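Local coordinates for protein myosin-I heavy chain (Dictyostelium discoideum, PDB 5EJR) that works, as the C-terminal MyTH4-FERM part of a class VII myosin tail, within an actin-based motor involved in the early steps of phagocytosis and adhesion, at residues A[7-12]-A[142-147]; A[247-252]-A[314-319]. One frame throughout, in Å; residues are numbered along the deposited sequence.

How the contacts relate
Contact 1 lies in the MyTH4 part of the chain and contact 2 in the FERM part; they sit on opposite sides of the chain's centre, with centres about 55 Å apart and nearest atoms about 36 Å apart, and share no helix or strand. Both are partly buried. In contact 1 (7-12 with 142-147) two helices pack through a buried tryptophan and leucine, so its chemistry is mainly apolar, with one serine hydroxyl at the indole edge. In contact 2 (247-252 with 314-319) a loop meets the start of a helix through a serine and an aspartate, a polar junction between two FERM lobes that also holds a bound ethanediol.

Contact 1: residues A[7-12]-A[142-147]; sequences AQWAST and DSLLQP
Leu-144 lays one methyl squarely on the indole of Trp-9: CD1 stands 3.4 Å from the centroid of the six-membered ring and only 2° off the ring normal, a CH-pi contact over the face. Its distances to the six carbons of that ring are nearly equal, the shortest being 3.7 Å to CE2. CB of the leucine adds a second touch on the same side, 3.8 Å from CZ2 of Trp-9. At the indole edge stands Ser-143, whose OG comes within 2.9 Å of Trp-9 NE1, with its CB in the ring plane. Pro-147 touches the base of the side chain, its CB 4.3 Å from Trp-9 CB. The indole reaches this place because its CG lies anti to the backbone N (chi1 173°), while the CB bond already points toward helix 142-159. Were Trp-9 cut back to an alanine, the Leu-144 methyl would probably lose the ring face it rests on, a gap would be likely between the helices, and Arg-13 would be left without its aromatic partner. Arg-13 forms the next shell, making a cation-pi contact with the indole and a hydrogen bond from NH1 to the Trp-9 carbonyl. The short helical segments run nearly antiparallel, at 152°, with axes 9.9 Å apart at closest approach. Trp-9 also packs on Cys-109 of helix 104-113 and on Ile-54, and Asp-105 touches both Trp-9 and Leu-144. Through Trp-9, helix 5-11 is seated against the start of helix 142-159 and against helix 104-113, two helices of the MyTH4 helical bundle.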
loop_
_atom_site.group_PDB
_atom_site.type_symbol
_atom_site.label_atom_id
_atom_site.label_comp_id
_atom_site.label_asym_id
_atom_site.label_seq_id
_atom_site.Cartn_x
_atom_site.Cartn_y
_atom_site.Cartn_z
ATOM N N ALA A 7 -31.475 -4.995 -22.735
ATOM C CA ALA A 7 -31.813 -5.938 -23.807
ATOM C C ALA A 7 -31.660 -5.276 -25.173
ATOM O O ALA A 7 -31.144 -5.914 -26.088
ATOM C CB ALA A 7 -33.235 -6.461 -23.625
ATOM N N GLN A 8 -32.070 -3.987 -25.299
ATOM C CA GLN A 8 -31.949 -3.195 -26.532
ATOM C C GLN A 8 -30.480 -3.004 -26.911
ATOM O O GLN A 8 -30.139 -3.084 -28.094
ATOM C CB GLN A 8 -32.631 -1.836 -26.388
ATOM C CG GLN A 8 -34.157 -1.892 -26.491
ATOM C CD GLN A 8 -34.811 -0.562 -26.193
ATOM O OE1 GLN A 8 -34.272 0.520 -26.479
ATOM N NE2 GLN A 8 -36.011 -0.613 -25.631
ATOM N N TRP A 9 -29.608 -2.780 -25.891
ATOM C CA TRP A 9 -28.162 -2.630 -26.051
ATOM C C TRP A 9 -27.561 -3.977 -26.484
ATOM O O TRP A 9 -26.726 -4.013 -27.379
ATOM C CB TRP A 9 -27.529 -2.119 -24.730
ATOM C CG TRP A 9 -26.023 -2.072 -24.722
ATOM C CD1 TRP A 9 -25.231 -1.002 -25.024
ATOM C CD2 TRP A 9 -25.136 -3.141 -24.370
ATOM N NE1 TRP A 9 -23.903 -1.344 -24.891
ATOM C CE2 TRP A 9 -23.818 -2.642 -24.465
ATOM C CE3 TRP A 9 -25.329 -4.463 -23.937
ATOM C CZ2 TRP A 9 -22.700 -3.427 -24.166
ATOM C CZ3 TRP A 9 -24.222 -5.249 -23.671
ATOM C CH2 TRP A 9 -22.924 -4.735 -23.797
ATOM N N ALA A 10 -27.984 -5.072 -25.848
ATOM C CA ALA A 10 -27.506 -6.420 -26.134
ATOM C C ALA A 10 -27.996 -6.967 -27.484
ATOM O O ALA A 10 -27.353 -7.864 -28.028
ATOM C CB ALA A 10 -27.922 -7.358 -25.023
ATOM N N SER A 11 -29.129 -6.435 -28.014
ATOM C CA SER A 11 -29.739 -6.871 -29.282
ATOM C C SER A 11 -28.768 -6.871 -30.477
ATOM O O SER A 11 -28.788 -7.802 -31.284
ATOM C CB SER A 11 -30.986 -6.051 -29.598
ATOM O OG SER A 11 -30.678 -4.776 -30.144
ATOM N N THR A 12 -27.890 -5.853 -30.550
ATOM C CA THR A 12 -26.906 -5.663 -31.625
ATOM C C THR A 12 -25.457 -6.004 -31.202
ATOM O O THR A 12 -24.518 -5.613 -31.910
ATOM C CB THR A 12 -26.991 -4.204 -32.125
ATOM O OG1 THR A 12 -26.615 -3.319 -31.062
ATOM C CG2 THR A 12 -28.371 -3.835 -32.653
ATOM N N ASP A 142 -19.422 3.828 -22.348
ATOM C CA ASP A 142 -20.399 4.915 -22.317
ATOM C C ASP A 142 -21.745 4.428 -22.885
ATOM O O ASP A 142 -22.805 4.885 -22.452
ATOM C CB ASP A 142 -19.858 6.114 -23.104
ATOM C CG ASP A 142 -18.458 6.506 -22.663
ATOM O OD1 ASP A 142 -17.489 5.802 -23.056
ATOM O OD2 ASP A 142 -18.333 7.466 -21.876
ATOM N N SER A 143 -21.681 3.448 -23.808
ATOM C CA SER A 143 -22.835 2.807 -24.431
ATOM C C SER A 143 -23.589 1.945 -23.423
ATOM O O SER A 143 -24.814 2.006 -23.399
ATOM C CB SER A 143 -22.391 1.951 -25.611
ATOM O OG SER A 143 -23.481 1.239 -26.168
ATOM N N LEU A 144 -22.864 1.135 -22.613
ATOM C CA LEU A 144 -23.452 0.235 -21.617
ATOM C C LEU A 144 -23.880 0.937 -20.321
ATOM O O LEU A 144 -24.857 0.503 -19.720
ATOM C CB LEU A 144 -22.517 -0.958 -21.314
ATOM C CG LEU A 144 -22.997 -2.017 -20.294
ATOM C CD1 LEU A 144 -24.175 -2.820 -20.818
ATOM C CD2 LEU A 144 -21.890 -2.958 -19.916
ATOM N N LEU A 145 -23.168 2.003 -19.899
ATOM C CA LEU A 145 -23.401 2.733 -18.637
ATOM C C LEU A 145 -24.883 2.975 -18.279
ATOM O O LEU A 145 -25.334 2.397 -17.294
ATOM C CB LEU A 145 -22.608 4.058 -18.579
ATOM C CG LEU A 145 -22.612 4.799 -17.236
ATOM C CD1 LEU A 145 -21.872 4.011 -16.141
ATOM C CD2 LEU A 145 -22.041 6.191 -17.381
ATOM N N GLN A 146 -25.629 3.803 -19.047
ATOM C CA GLN A 146 -27.038 4.093 -18.754
ATOM C C GLN A 146 -27.942 2.836 -18.802
ATOM O O GLN A 146 -28.578 2.567 -17.779
ATOM C CB GLN A 146 -27.595 5.234 -19.624
ATOM C CG GLN A 146 -28.552 6.152 -18.867
ATOM C CD GLN A 146 -27.860 6.981 -17.803
ATOM O OE1 GLN A 146 -27.047 7.870 -18.094
ATOM N NE2 GLN A 146 -28.174 6.709 -16.545
ATOM N N PRO A 147 -27.982 2.021 -19.900
ATOM C CA PRO A 147 -28.819 0.804 -19.878
ATOM C C PRO A 147 -28.560 -0.141 -18.694
ATOM O O PRO A 147 -29.529 -0.640 -18.112
ATOM C CB PRO A 147 -28.498 0.128 -21.219
ATOM C CG PRO A 147 -28.058 1.228 -22.103
ATOM C CD PRO A 147 -27.303 2.166 -21.209
#

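Contact 2: residues A[247-252]-A[314-319]. With EDO (1,2-ethanediol), chain G.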
loop_
_atom_site.group_PDB
_atom_site.type_symbol
_atom_site.label_atom_id
_atom_site.label_comp_id
_atom_site.label_asym_id
_atom_site.label_seq_id
_atom_site.Cartn_x
_atom_site.Cartn_y
_atom_site.Cartn_z
ATOM N N GLN A 247 0.420 20.015 13.957
ATOM C CA GLN A 247 0.108 20.245 12.553
ATOM C C GLN A 247 1.342 20.426 11.687
ATOM O O GLN A 247 1.457 19.758 10.664
ATOM C CB GLN A 247 -0.879 21.432 12.414
ATOM C CG GLN A 247 -1.000 22.056 10.999
ATOM C CD GLN A 247 -1.364 21.075 9.911
ATOM O OE1 GLN A 247 -2.126 20.120 10.115
ATOM N NE2 GLN A 247 -0.775 21.264 8.742
ATOM N N GLN A 248 2.279 21.271 12.114
ATOM C CA GLN A 248 3.486 21.573 11.341
ATOM C C GLN A 248 4.475 20.411 11.211
ATOM O O GLN A 248 5.264 20.402 10.264
ATOM C CB GLN A 248 4.186 22.818 11.902
ATOM C CG GLN A 248 3.434 24.123 11.598
ATOM C CD GLN A 248 3.325 24.431 10.117
ATOM O OE1 GLN A 248 4.284 24.870 9.474
ATOM N NE2 GLN A 248 2.145 24.214 9.547
ATOM N N SER A 249 4.424 19.433 12.133
ATOM C CA SER A 249 5.361 18.300 12.117
ATOM C C SER A 249 4.881 17.112 11.309
ATOM O O SER A 249 5.686 16.254 10.941
ATOM C CB SER A 249 5.646 17.836 13.543
ATOM O OG SER A 249 6.268 18.859 14.298
ATOM N N ILE A 250 3.576 17.035 11.061
ATOM C CA ILE A 250 2.937 15.902 10.393
ATOM C C ILE A 250 3.564 15.594 9.027
ATOM O O ILE A 250 3.769 14.414 8.702
ATOM C CB ILE A 250 1.389 16.113 10.354
ATOM C CG1 ILE A 250 0.827 15.787 11.763
ATOM C CG2 ILE A 250 0.730 15.215 9.296
ATOM C CD1 ILE A 250 -0.582 16.147 12.036
ATOM N N LYS A 251 3.967 16.632 8.290
ATOM C CA LYS A 251 4.602 16.444 6.982
ATOM C C LYS A 251 5.942 15.713 7.046
ATOM O O LYS A 251 6.416 15.292 6.016
ATOM C CB LYS A 251 4.783 17.781 6.230
ATOM C CG LYS A 251 5.782 18.744 6.880
ATOM C CD LYS A 251 5.917 20.072 6.100
ATOM C CE LYS A 251 4.671 20.941 6.102
ATOM N NZ LYS A 251 4.399 21.565 7.418
ATOM N N MET A 252 6.572 15.630 8.220
ATOM C CA MET A 252 7.891 15.019 8.382
ATOM C C MET A 252 7.753 13.533 8.512
ATOM O O MET A 252 8.759 12.829 8.512
ATOM C CB MET A 252 8.618 15.559 9.659
ATOM C CG MET A 252 8.735 17.082 9.734
ATOM S SD MET A 252 9.524 17.722 8.247
ATOM C CE MET A 252 9.215 19.513 8.458
ATOM N N THR A 314 12.647 20.165 19.918
ATOM C CA THR A 314 11.820 19.937 21.097
ATOM C C THR A 314 10.482 20.717 21.172
ATOM O O THR A 314 9.651 20.315 21.985
ATOM C CB THR A 314 12.643 20.196 22.345
ATOM O OG1 THR A 314 12.939 21.574 22.347
ATOM C CG2 THR A 314 13.930 19.306 22.440
ATOM N N ASP A 315 10.253 21.800 20.369
ATOM C CA ASP A 315 8.967 22.538 20.428
ATOM C C ASP A 315 7.750 21.616 20.354
ATOM O O ASP A 315 6.824 21.773 21.129
ATOM C CB ASP A 315 8.863 23.634 19.356
ATOM C CG ASP A 315 9.588 24.914 19.731
ATOM O OD1 ASP A 315 10.156 24.974 20.846
ATOM O OD2 ASP A 315 9.618 25.838 18.896
ATOM N N ASP A 316 7.770 20.647 19.438
ATOM C CA ASP A 316 6.767 19.614 19.375
ATOM C C ASP A 316 7.371 18.468 20.195
ATOM O O ASP A 316 8.167 17.694 19.655
ATOM C CB ASP A 316 6.482 19.186 17.924
ATOM C CG ASP A 316 5.316 18.223 17.775
ATOM O OD1 ASP A 316 5.003 17.523 18.747
ATOM O OD2 ASP A 316 4.785 18.101 16.648
ATOM N N ASP A 317 6.956 18.340 21.470
ATOM C CA ASP A 317 7.478 17.302 22.362
ATOM C C ASP A 317 7.025 15.878 22.009
ATOM O O ASP A 317 7.755 14.929 22.312
ATOM C CB ASP A 317 7.225 17.601 23.848
ATOM C CG ASP A 317 5.801 17.949 24.191
ATOM O OD1 ASP A 317 5.433 19.142 24.050
ATOM O OD2 ASP A 317 5.067 17.047 24.644
ATOM N N ILE A 318 5.877 15.722 21.346
ATOM C CA ILE A 318 5.408 14.403 20.903
ATOM C C ILE A 318 6.279 13.942 19.732
ATOM O O ILE A 318 6.746 12.785 19.707
ATOM C CB ILE A 318 3.883 14.401 20.569
ATOM C CG1 ILE A 318 2.994 14.792 21.811
ATOM C CG2 ILE A 318 3.435 13.091 19.955
ATOM C CD1 ILE A 318 3.271 14.015 23.125
ATOM N N CYS A 319 6.518 14.854 18.773
ATOM C CA CYS A 319 7.380 14.561 17.642
ATOM C C CYS A 319 8.812 14.295 18.137
ATOM O O CYS A 319 9.465 13.407 17.598
ATOM C CB CYS A 319 7.345 15.686 16.608
ATOM S SG CYS A 319 8.648 15.600 15.352
HETATM C C1 EDO G . 8.912 20.194 12.786
HETATM O O1 EDO G . 9.531 20.783 11.661
HETATM C C2 EDO G . 9.866 19.174 13.448
HETATM O O2 EDO G . 9.358 18.821 14.732
#
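The carboxylate of Asp-316 is the flat group between Ser-249 and the start of helix 317-332. Above its plane lies the backbone N of Cys-319, which donates to OD1 over 3.1 Å from 67° out of that plane, in a nearly straight bond. Ile-318 N gives the same oxygen a weak, more bent bond. Ser-249 OG donates to Asp-316 OD2 at 2.9 Å on the anti side, 23° out of the carboxylate plane. OD2 also accepts from Ser-246 N, so OD2 has two donors and OD1 one firm and one weak, which should hold the rotation of the group. CG anti to the backbone N (chi1 -173°) sets the carboxylate between the helix start and the loop, OD1 serving the first and OD2 the second. The helix start and these donors would probably favour its negative charge. Ser-249 OG also accepts a hydrogen bond from O2 of an ethanediol, probably from the crystallisation liquor, over 3.1 Å. That oxygen lies 3.4 Å from Cys-319 SG, while O1 at the other end is 3.5 Å from Met-252 CE. Cys-319 adds a van der Waals touch, its CB 4.1 Å from Ser-249 CB. Ile-245, earlier in the same loop, packs on both Asp-316 and Ile-318. Asp-316 is a helix N-cap whose second oxygen is used between lobes: it ties the loop ahead of strand 253-259, in the ubiquitin-like first lobe, to helix 317-332 of the helical second lobe, a junction within the cloverleaf of the FERM domain.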